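Local coordinates for DynE8 (Micromonospora chersina, PDB 4AMM), which is an iterative polyketide synthase of enediyne (dynemicin) biosynthesis, represented here by its acyltransferase domain, which probably transfers acyl building blocks during chain assembly, at residues A[146-151]-A[175-180]; A[101-106]-A[183-188]; A[199-204]-A[324-329]; A[350-353]-A[358-361]. One frame throughout, in Å; residues are numbered along the deposited sequence. Where two conformers were deposited one is given.

Interaction 1: residues A[146-151]-A[175-180]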
loop_
_atom_site.group_PDB
_atom_site.type_symbol
_atom_site.label_atom_id
_atom_site.label_comp_id
_atom_site.label_asym_id
_atom_site.label_seq_id
_atom_site.Cartn_x
_atom_site.Cartn_y
_atom_site.Cartn_z
ATOM N N VAL A 146 20.105 -1.697 2.401
ATOM C CA VAL A 146 19.944 -1.042 1.090
ATOM C C VAL A 146 18.433 -0.846 0.870
ATOM O O VAL A 146 18.032 0.248 0.450
ATOM C CB VAL A 146 20.525 -1.916 -0.073
ATOM C CG1 VAL A 146 20.128 -1.356 -1.435
ATOM C CG2 VAL A 146 22.080 -1.997 0.047
ATOM N N ALA A 147 17.594 -1.820 1.202
ATOM C CA ALA A 147 16.173 -1.756 0.847
ATOM C C ALA A 147 15.437 -0.713 1.638
ATOM O O ALA A 147 14.528 -0.064 1.032
ATOM C CB ALA A 147 15.545 -3.099 1.060
ATOM N N GLN A 148 15.711 -0.541 2.915
ATOM C CA GLN A 148 14.885 0.372 3.711
ATOM C C GLN A 148 14.964 1.794 3.178
ATOM O O GLN A 148 13.868 2.381 2.914
ATOM C CB GLN A 148 15.196 0.259 5.200
ATOM C CG GLN A 148 14.795 -1.132 5.778
ATOM C CD GLN A 148 14.715 -1.125 7.263
ATOM O OE1 GLN A 148 14.438 -0.133 7.896
ATOM N NE2 GLN A 148 15.019 -2.296 7.885
ATOM N N PRO A 149 16.116 2.368 2.960
ATOM C CA PRO A 149 16.140 3.755 2.404
ATOM C C PRO A 149 15.614 3.779 0.989
ATOM O O PRO A 149 15.008 4.804 0.598
ATOM C CB PRO A 149 17.582 4.191 2.545
ATOM C CG PRO A 149 18.389 2.846 2.685
ATOM C CD PRO A 149 17.462 1.912 3.388
ATOM N N ALA A 150 15.836 2.746 0.182
ATOM C CA ALA A 150 15.275 2.713 -1.176
ATOM C C ALA A 150 13.782 2.772 -1.160
ATOM O O ALA A 150 13.192 3.599 -1.929
ATOM C CB ALA A 150 15.739 1.521 -1.922
ATOM N N ILE A 151 13.129 1.967 -0.327
ATOM C CA ILE A 151 11.658 1.974 -0.281
ATOM C C ILE A 151 11.190 3.333 0.216
ATOM O O ILE A 151 10.180 3.884 -0.329
ATOM C CB ILE A 151 11.232 0.914 0.681
ATOM C CG1 ILE A 151 11.511 -0.454 -0.016
ATOM C CG2 ILE A 151 9.739 1.013 1.041
ATOM C CD1 ILE A 151 11.462 -1.674 0.996
ATOM N N HIS A 175 3.077 0.061 7.171
ATOM C CA HIS A 175 3.452 -1.310 7.639
ATOM C C HIS A 175 4.928 -1.339 7.981
ATOM O O HIS A 175 5.778 -1.241 7.116
ATOM C CB HIS A 175 3.154 -2.260 6.472
ATOM C CG HIS A 175 3.030 -3.711 6.858
ATOM N ND1 HIS A 175 4.157 -4.484 7.159
ATOM C CD2 HIS A 175 1.951 -4.547 6.894
ATOM C CE1 HIS A 175 3.737 -5.724 7.381
ATOM N NE2 HIS A 175 2.419 -5.792 7.244
ATOM N N SER A 176 5.200 -1.506 9.288
ATOM C CA SER A 176 6.619 -1.623 9.757
ATOM C C SER A 176 7.389 -0.379 9.240
ATOM O O SER A 176 7.080 0.773 9.698
ATOM C CB SER A 176 7.220 -2.954 9.346
ATOM O OG SER A 176 8.507 -2.970 10.016
ATOM N N LEU A 177 8.389 -0.516 8.402
ATOM C CA LEU A 177 9.119 0.583 7.822
ATOM C C LEU A 177 8.209 1.717 7.338
ATOM O O LEU A 177 8.559 2.913 7.431
ATOM C CB LEU A 177 9.974 0.065 6.630
ATOM C CG LEU A 177 10.701 1.117 5.806
ATOM C CD1 LEU A 177 11.758 1.880 6.654
ATOM C CD2 LEU A 177 11.307 0.437 4.607
ATOM N N GLY A 178 7.094 1.334 6.707
ATOM C CA GLY A 178 6.195 2.384 6.157
ATOM C C GLY A 178 5.656 3.336 7.203
ATOM O O GLY A 178 5.215 4.425 6.774
ATOM N N GLU A 179 5.648 2.990 8.470
ATOM C CA GLU A 179 5.168 3.973 9.472
ATOM C C GLU A 179 6.057 5.199 9.401
ATOM O O GLU A 179 5.583 6.291 9.704
ATOM C CB GLU A 179 5.193 3.341 10.832
ATOM C CG GLU A 179 4.440 4.228 11.895
ATOM C CD GLU A 179 3.529 3.425 12.778
ATOM O OE1 GLU A 179 2.897 2.442 12.336
ATOM O OE2 GLU A 179 3.329 3.804 13.983
ATOM N N LEU A 180 7.322 5.099 9.096
ATOM C CA LEU A 180 8.209 6.286 8.904
ATOM C C LEU A 180 7.702 7.207 7.808
ATOM O O LEU A 180 7.624 8.449 8.019
ATOM C CB LEU A 180 9.669 5.946 8.583
ATOM C CG LEU A 180 10.492 5.496 9.773
ATOM C CD1 LEU A 180 9.992 4.166 10.400
ATOM C CD2 LEU A 180 11.936 5.339 9.276
#
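Leu177 makes a buried, mostly apolar contact with Gln148 and Ile151, joining the turn after strand 171-174 to the first part of helix 144-165. The leucine enters between two residues that lie one turn apart. Its CG is anti to the backbone nitrogen (chi1 174°), which sends both methyls out toward the helix, where they divide the work. CD2 settles against the backbone of Gln148, 3.6 Å from Gln148 O, and also meets the branch methyl of the next turn, with Ile151 CG2 at 3.9 Å from Leu177 CD2. The other methyl, CD1, lies beside the amide, 3.6 Å from Gln148 OE1. Both polar atoms of that amide have partners of their own: OE1 accepts a hydrogen bond from Arg201 NH1, and NE2 is bonded to Thr144 OG1. Leu177 CD1 therefore packs alongside a group whose rotation is already set. On the far side of the turn Ser176 has unusual backbone angles (phi 55°, psi -117°), and its OG is hydrogen-bonded to His278. A CB on Gly178 would come close to His175 N, so the absence of a side chain there leaves room for the tight turn. The unusual angles of Ser176, Gly174 and Gly178 on either side of it in the sequence, and a strand running into a helix are together consistent with the nucleophile elbow of acyltransferases.

Interaction 2: residues A[101-106]-A[183-188]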
loop_
_atom_site.group_PDB
_atom_site.type_symbol
_atom_site.label_atom_id
_atom_site.label_comp_id
_atom_site.label_asym_id
_atom_site.label_seq_id
_atom_site.Cartn_x
_atom_site.Cartn_y
_atom_site.Cartn_z
ATOM N N LEU A 101 -4.512 6.291 2.895
ATOM C CA LEU A 101 -3.210 5.910 2.350
ATOM C C LEU A 101 -2.577 4.726 3.055
ATOM O O LEU A 101 -2.669 4.564 4.246
ATOM C CB LEU A 101 -2.217 7.072 2.390
ATOM C CG LEU A 101 -2.731 8.411 1.820
ATOM C CD1 LEU A 101 -1.614 9.427 1.951
ATOM C CD2 LEU A 101 -3.096 8.226 0.368
ATOM N N LEU A 102 -1.914 3.925 2.239
ATOM C CA LEU A 102 -1.061 2.773 2.751
ATOM C C LEU A 102 0.371 2.962 2.389
ATOM O O LEU A 102 0.673 3.121 1.207
ATOM C CB LEU A 102 -1.576 1.484 2.117
ATOM C CG LEU A 102 -3.073 1.176 2.257
ATOM C CD1 LEU A 102 -3.440 -0.099 1.399
ATOM C CD2 LEU A 102 -3.481 0.933 3.676
ATOM N N PHE A 103 1.259 2.942 3.402
ATOM C CA PHE A 103 2.678 3.100 3.111
ATOM C C PHE A 103 3.393 1.753 3.371
ATOM O O PHE A 103 3.382 1.259 4.518
ATOM C CB PHE A 103 3.283 4.160 4.031
ATOM C CG PHE A 103 2.872 5.584 3.608
ATOM C CD1 PHE A 103 3.608 6.215 2.639
ATOM C CD2 PHE A 103 1.773 6.244 4.169
ATOM C CE1 PHE A 103 3.262 7.520 2.186
ATOM C CE2 PHE A 103 1.415 7.570 3.687
ATOM C CZ PHE A 103 2.161 8.192 2.731
ATOM N N PRO A 104 3.965 1.161 2.303
ATOM C CA PRO A 104 4.510 -0.199 2.452
ATOM C C PRO A 104 5.796 -0.239 3.207
ATOM O O PRO A 104 6.589 0.732 3.342
ATOM C CB PRO A 104 4.747 -0.599 1.001
ATOM C CG PRO A 104 5.121 0.695 0.331
ATOM C CD PRO A 104 4.138 1.732 0.969
ATOM N N GLY A 105 6.081 -1.476 3.642
ATOM C CA GLY A 105 7.454 -1.770 4.165
ATOM C C GLY A 105 8.203 -2.626 3.165
ATOM O O GLY A 105 7.888 -2.678 1.936
ATOM N N GLN A 106 9.206 -3.306 3.728
ATOM C CA GLN A 106 10.009 -4.182 2.878
ATOM C C GLN A 106 9.259 -5.436 2.377
ATOM O O GLN A 106 8.399 -5.956 3.070
ATOM C CB GLN A 106 11.351 -4.371 3.640
ATOM C CG GLN A 106 12.315 -5.312 3.086
ATOM C CD GLN A 106 13.464 -5.503 4.064
ATOM O OE1 GLN A 106 13.670 -6.586 4.610
ATOM N NE2 GLN A 106 14.167 -4.467 4.309
ATOM N N LEU A 183 4.399 8.895 8.979
ATOM C CA LEU A 183 4.670 10.033 9.888
ATOM C C LEU A 183 5.179 11.190 9.087
ATOM O O LEU A 183 4.831 12.345 9.424
ATOM C CB LEU A 183 5.726 9.570 10.906
ATOM C CG LEU A 183 5.120 8.669 11.971
ATOM C CD1 LEU A 183 6.164 8.015 12.848
ATOM C CD2 LEU A 183 4.130 9.416 12.942
ATOM N N SER A 184 5.981 11.008 8.048
ATOM C CA SER A 184 6.501 12.119 7.232
ATOM C C SER A 184 5.328 12.774 6.511
ATOM O O SER A 184 5.159 14.017 6.518
ATOM C CB SER A 184 7.594 11.685 6.253
ATOM O OG SER A 184 8.186 12.844 5.665
ATOM N N TRP A 185 4.461 11.967 5.922
ATOM C CA TRP A 185 3.256 12.513 5.283
ATOM C C TRP A 185 2.423 13.326 6.246
ATOM O O TRP A 185 1.847 14.388 5.838
ATOM C CB TRP A 185 2.413 11.320 4.710
ATOM C CG TRP A 185 0.982 11.714 4.263
ATOM C CD1 TRP A 185 0.625 12.285 3.063
ATOM C CD2 TRP A 185 -0.192 11.622 5.075
ATOM N NE1 TRP A 185 -0.734 12.618 3.108
ATOM C CE2 TRP A 185 -1.262 12.146 4.272
ATOM C CE3 TRP A 185 -0.476 11.075 6.342
ATOM C CZ2 TRP A 185 -2.552 12.214 4.728
ATOM C CZ3 TRP A 185 -1.819 11.095 6.766
ATOM C CH2 TRP A 185 -2.822 11.666 5.950
ATOM N N ALA A 186 2.341 12.894 7.500
ATOM C CA ALA A 186 1.531 13.523 8.555
ATOM C C ALA A 186 2.275 14.757 9.114
ATOM O O ALA A 186 1.691 15.435 10.008
ATOM C CB ALA A 186 1.144 12.531 9.655
ATOM N N GLY A 187 3.446 15.073 8.618
ATOM C CA GLY A 187 4.182 16.299 9.124
ATOM C C GLY A 187 4.998 16.102 10.372
ATOM O O GLY A 187 5.518 17.101 10.930
ATOM N N ALA A 188 5.233 14.866 10.854
ATOM C CA ALA A 188 6.027 14.674 12.074
ATOM C C ALA A 188 7.551 14.843 11.863
ATOM O O ALA A 188 8.323 15.129 12.811
ATOM C CB ALA A 188 5.687 13.303 12.682
#
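Leu101 and Phe103 bring one face of a parallel beta-sheet against Trp185, in the last turn of helix 178-185. Strand 99-103 is the middle strand of that sheet, and helix 144-165 carries the chain on to the neighbouring parallel strand 171-174, a beta-alpha-beta crossover. At the first position, Leu101 presses a single methyl onto the indole: CD1 stands over a face of the five-membered ring, 3.6 Å from its centroid and 18° off the normal, a CH-pi contact. The methyl lies nearest the nitrogen side, with Leu101 CD1 3.5 Å from Trp185 NE1. Leu102, the next residue, turns to the other side of the sheet. Phe103 returns to the helix side and touches with the far end of its ring, Phe103 CZ lying 3.7 Å from Trp185 CB. The two aromatic planes are inclined at 42°, so they meet obliquely. Ile159 and Leu162 of helix 144-165 also press on these two strand residues. An alanine in place of Trp185 would keep the CB that Phe103 touches but is likely to open a gap over Leu101 CD1, with the CH-pi contact lost. Just past the tryptophan the helix closes in a Schellman motif at Gly187, whose two bonds back into the last turn run from Gly187 N to Ser184 O and from Ala188 N to Leu183 O, each 2.9 Å long.

Interaction 3: residues A[199-204]-A[324-329]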
loop_
_atom_site.group_PDB
_atom_site.type_symbol
_atom_site.label_atom_id
_atom_site.label_comp_id
_atom_site.label_asym_id
_atom_site.label_seq_id
_atom_site.Cartn_x
_atom_site.Cartn_y
_atom_site.Cartn_z
ATOM N N ARG A 199 17.885 5.049 6.587
ATOM C CA ARG A 199 19.232 4.491 6.335
ATOM C C ARG A 199 19.703 3.976 7.702
ATOM O O ARG A 199 20.241 2.875 7.756
ATOM C CB ARG A 199 20.162 5.623 5.883
ATOM C CG ARG A 199 19.938 6.157 4.564
ATOM C CD ARG A 199 21.155 7.106 4.134
ATOM N NE ARG A 199 20.799 7.673 2.844
ATOM C CZ ARG A 199 20.725 6.959 1.723
ATOM N NH1 ARG A 199 21.050 5.655 1.736
ATOM N NH2 ARG A 199 20.349 7.559 0.586
ATOM N N ALA A 200 19.520 4.696 8.783
ATOM C CA ALA A 200 20.035 4.222 10.067
ATOM C C ALA A 200 19.298 2.940 10.497
ATOM O O ALA A 200 19.909 2.018 11.096
ATOM C CB ALA A 200 19.896 5.363 11.127
ATOM N N ARG A 201 18.014 2.894 10.250
ATOM C CA ARG A 201 17.160 1.793 10.686
ATOM C C ARG A 201 17.560 0.567 9.884
ATOM O O ARG A 201 17.708 -0.527 10.457
ATOM C CB ARG A 201 15.697 2.135 10.415
ATOM C CG ARG A 201 14.664 1.103 10.923
ATOM C CD ARG A 201 13.265 1.633 10.598
ATOM N NE ARG A 201 12.177 0.847 11.217
ATOM C CZ ARG A 201 11.656 -0.246 10.662
ATOM N NH1 ARG A 201 12.164 -0.787 9.556
ATOM N NH2 ARG A 201 10.604 -0.816 11.241
ATOM N N GLY A 202 17.774 0.682 8.586
ATOM C CA GLY A 202 18.191 -0.471 7.808
ATOM C C GLY A 202 19.570 -0.926 8.191
ATOM O O GLY A 202 19.808 -2.163 8.303
ATOM N N GLU A 203 20.476 -0.007 8.483
ATOM C CA GLU A 203 21.839 -0.435 8.960
ATOM C C GLU A 203 21.684 -1.191 10.300
ATOM O O GLU A 203 22.250 -2.308 10.460
ATOM C CB GLU A 203 22.725 0.793 9.074
ATOM C CG GLU A 203 24.149 0.495 9.660
ATOM C CD GLU A 203 24.986 1.771 9.976
ATOM O OE1 GLU A 203 24.715 2.463 10.981
ATOM O OE2 GLU A 203 25.904 2.094 9.193
ATOM N N ALA A 204 20.867 -0.666 11.220
ATOM C CA ALA A 204 20.758 -1.327 12.598
ATOM C C ALA A 204 20.134 -2.727 12.401
ATOM O O ALA A 204 20.605 -3.731 12.960
ATOM C CB ALA A 204 19.913 -0.482 13.538
ATOM N N VAL A 324 11.053 2.619 18.535
ATOM C CA VAL A 324 11.972 1.636 19.128
ATOM C C VAL A 324 11.201 0.385 19.435
ATOM O O VAL A 324 11.670 -0.721 18.996
ATOM C CB VAL A 324 12.679 2.228 20.409
ATOM C CG1 VAL A 324 13.380 1.165 21.121
ATOM C CG2 VAL A 324 13.725 3.325 19.980
ATOM N N ARG A 325 10.092 0.405 20.150
ATOM C CA ARG A 325 9.331 -0.815 20.393
ATOM C C ARG A 325 8.719 -1.393 19.132
ATOM O O ARG A 325 8.325 -2.570 19.163
ATOM C CB ARG A 325 8.338 -0.678 21.541
ATOM C CG ARG A 325 7.134 0.120 21.225
ATOM C CD ARG A 325 6.163 -0.113 22.404
ATOM N NE ARG A 325 4.924 0.686 22.295
ATOM C CZ ARG A 325 4.788 1.946 22.691
ATOM N NH1 ARG A 325 5.752 2.630 23.280
ATOM N NH2 ARG A 325 3.561 2.495 22.577
ATOM N N GLN A 326 8.625 -0.637 18.054
ATOM C CA GLN A 326 8.206 -1.207 16.742
ATOM C C GLN A 326 9.075 -2.379 16.400
ATOM O O GLN A 326 8.511 -3.333 15.849
ATOM C CB GLN A 326 8.366 -0.202 15.669
ATOM C CG GLN A 326 7.928 -0.716 14.276
ATOM C CD GLN A 326 7.847 0.331 13.224
ATOM O OE1 GLN A 326 8.829 1.042 12.989
ATOM N NE2 GLN A 326 6.706 0.473 12.580
ATOM N N LEU A 327 10.349 -2.337 16.705
ATOM C CA LEU A 327 11.229 -3.369 16.132
ATOM C C LEU A 327 11.080 -4.695 16.841
ATOM O O LEU A 327 11.292 -5.727 16.199
ATOM C CB LEU A 327 12.652 -2.924 16.205
ATOM C CG LEU A 327 13.183 -2.197 14.952
ATOM C CD1 LEU A 327 12.406 -1.046 14.401
ATOM C CD2 LEU A 327 14.596 -1.762 15.176
ATOM N N THR A 328 10.704 -4.689 18.141
ATOM C CA THR A 328 10.611 -5.908 18.870
ATOM C C THR A 328 9.211 -6.514 18.914
ATOM O O THR A 328 8.999 -7.662 19.161
ATOM C CB THR A 328 11.104 -5.715 20.316
ATOM O OG1 THR A 328 10.474 -4.538 20.800
ATOM C CG2 THR A 328 12.640 -5.478 20.312
ATOM N N GLY A 329 8.219 -5.613 18.802
ATOM C CA GLY A 329 6.808 -5.976 18.867
ATOM C C GLY A 329 6.207 -6.352 17.498
ATOM O O GLY A 329 6.823 -6.113 16.438
HETATM O O HOH W 1 11.235 2.014 13.667
#
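Arg201 reaches from helix 191-206 to Gln326 on helix 319-328, a buried interhelical contact beside the probable nucleophile elbow of the acyltransferase. The direct bond is weak: Arg201 NH2 donates to Gln326 OE1 over 3.1 Å, bent to 147° at the hydrogen. Amide and guanidinium planes stand 79° apart, with the oxygen at the guanidinium edge. A water reinforces the link. It lies in the guanidinium plane, accepts from Arg201 NE at 2.9 Å and donates to Gln326 OE1 at 2.7 Å, so the amide oxygen is gripped by both the arginine and the water. Leu327 adds the apolar part, its CD1 approaching the guanidinium obliquely, 3.6 Å from Arg201 NH2.

What places the charged end is a chain stretched straight out from the helix, with CG anti to the backbone N (chi1 -176°) and no bend as far as NE. In the next shell Gln148 holds NH1, the hydroxyl of Ser176 pairs with NH2, and Leu289, Leu180 and Leu177 flank the side chain. An arginine in this place beside the serine is, in malonyl-using relatives, the group that receives the substrate carboxylate, and a similar role is probable here. A leucine in place of Arg201 would probably leave Gln326 OE1 without its charged partner and the bridging water without the N-H from which it accepts. The other polar atom of the Gln326 amide, NE2, is turned to the elbow itself and makes a weak hydrogen bond to Ser176 O.

Interaction 4: residues A[350-353]-A[358-361]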
loop_
_atom_site.group_PDB
_atom_site.type_symbol
_atom_site.label_atom_id
_atom_site.label_comp_id
_atom_site.label_asym_id
_atom_site.label_seq_id
_atom_site.Cartn_x
_atom_site.Cartn_y
_atom_site.Cartn_z
ATOM N N PRO A 350 6.605 1.891 -3.498
ATOM C CA PRO A 350 6.916 0.981 -4.568
ATOM C C PRO A 350 6.205 -0.342 -4.333
ATOM O O PRO A 350 6.044 -0.756 -3.195
ATOM C CB PRO A 350 8.448 0.807 -4.406
ATOM C CG PRO A 350 8.765 1.087 -3.014
ATOM C CD PRO A 350 7.641 1.977 -2.449
ATOM N N GLY A 351 5.832 -0.962 -5.445
ATOM C CA GLY A 351 5.196 -2.269 -5.483
ATOM C C GLY A 351 3.738 -2.191 -5.046
ATOM O O GLY A 351 3.168 -1.106 -4.932
ATOM N N ARG A 352 3.140 -3.328 -4.780
ATOM C CA ARG A 352 1.749 -3.417 -4.332
ATOM C C ARG A 352 1.527 -4.364 -3.167
ATOM O O ARG A 352 0.437 -4.947 -3.027
ATOM C CB ARG A 352 0.743 -3.644 -5.491
ATOM C CG ARG A 352 0.889 -4.986 -6.096
ATOM C CD ARG A 352 -0.207 -5.179 -7.231
ATOM N NE ARG A 352 -1.557 -5.050 -6.641
ATOM C CZ ARG A 352 -2.203 -6.030 -6.002
ATOM N NH1 ARG A 352 -1.673 -7.264 -5.922
ATOM N NH2 ARG A 352 -3.418 -5.778 -5.489
ATOM N N MET A 353 2.549 -4.439 -2.301
ATOM C CA MET A 353 2.489 -5.325 -1.097
ATOM C C MET A 353 1.264 -5.094 -0.304
ATOM O O MET A 353 0.552 -6.035 0.060
ATOM C CB MET A 353 3.714 -5.049 -0.181
ATOM C CG MET A 353 3.596 -5.586 1.253
ATOM S SD MET A 353 5.004 -5.018 2.311
ATOM C CE MET A 353 4.571 -6.053 3.672
ATOM N N ALA A 358 -4.442 -5.557 1.826
ATOM C CA ALA A 358 -5.741 -4.953 2.038
ATOM C C ALA A 358 -6.868 -5.661 1.304
ATOM O O ALA A 358 -7.925 -5.831 1.805
ATOM C CB ALA A 358 -5.695 -3.456 1.658
ATOM N N GLU A 359 -6.566 -6.061 0.063
ATOM C CA GLU A 359 -7.530 -6.858 -0.684
ATOM C C GLU A 359 -7.810 -8.195 0.054
ATOM O O GLU A 359 -8.970 -8.644 0.107
ATOM C CB GLU A 359 -7.046 -7.120 -2.092
ATOM C CG GLU A 359 -7.144 -5.905 -3.023
ATOM C CD GLU A 359 -6.791 -6.273 -4.532
ATOM O OE1 GLU A 359 -5.869 -7.128 -4.799
ATOM O OE2 GLU A 359 -7.467 -5.695 -5.424
ATOM N N ALA A 360 -6.733 -8.787 0.612
ATOM C CA ALA A 360 -6.969 -10.049 1.377
ATOM C C ALA A 360 -7.866 -9.816 2.568
ATOM O O ALA A 360 -8.435 -10.753 3.141
ATOM C CB ALA A 360 -5.612 -10.719 1.753
ATOM N N ALA A 361 -7.987 -8.571 3.073
ATOM C CA ALA A 361 -8.922 -8.241 4.169
ATOM C C ALA A 361 -10.281 -7.761 3.710
ATOM O O ALA A 361 -11.165 -7.288 4.475
ATOM C CB ALA A 361 -8.285 -7.186 5.088
HETATM O O HOH W 2 -5.340 -3.824 -6.331
#
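Arg352 and Glu359 form a salt bridge on the protein surface, spanning helix 353-360 from its N-cap position to its last turn. The two side chains cross at about a right angle, and their flat groups are likewise far from coplanar, the guanidinium and carboxylate planes being 63° apart. Only one branch of each does the touching: Arg352 NH2 donates to Glu359 OE1 over 2.9 Å. The nitrogen comes down on the carboxylate from above, 68° out of its plane, while the oxygen remains near the edge of the guanidinium, and the hydrogen bond is clearly bent. The arginine's shape brings NH2 to the glutamate. Its CG sits between the backbone N and the carbonyl carbon (chi1 69°), and a turn about the CG-CD bond folds the end round toward the glutamate, which extends from the helix to meet it. A water completes the ring on the other oxygen, accepting from Arg352 NH2 at 2.9 Å and donating weakly to Glu359 OE2 at 3.0 Å. Behind the arginine, Gly351 is tied by its backbone to Ser367 and Asp369, which fixes the loop where the helix begins. Opposite charges thus meet at a single point, through a bent bond with a water beside it, and exposure to solvent is likely to keep the bridge modest in strength.

How the interactions relate
From the N terminus, strand 99-103 comes first, and interaction 2 brings 183-188 back to it, closing a long loop. Interaction 1 closes a shorter loop within that span, between helix 144-165 and the turn after strand 171-174; the two also meet where His175 N bonds to Phe103 O. Interaction 3 opens later, on helix 191-206, and closes at 324-329, joining this helical region to interaction 1 through Gln148 and Ser176. Interaction 4 follows as a short local loop at helix 353-360, with Met353 resting against His175 and Ala358 against Leu102. Apart from that one nesting the contacts run in series, and none cross.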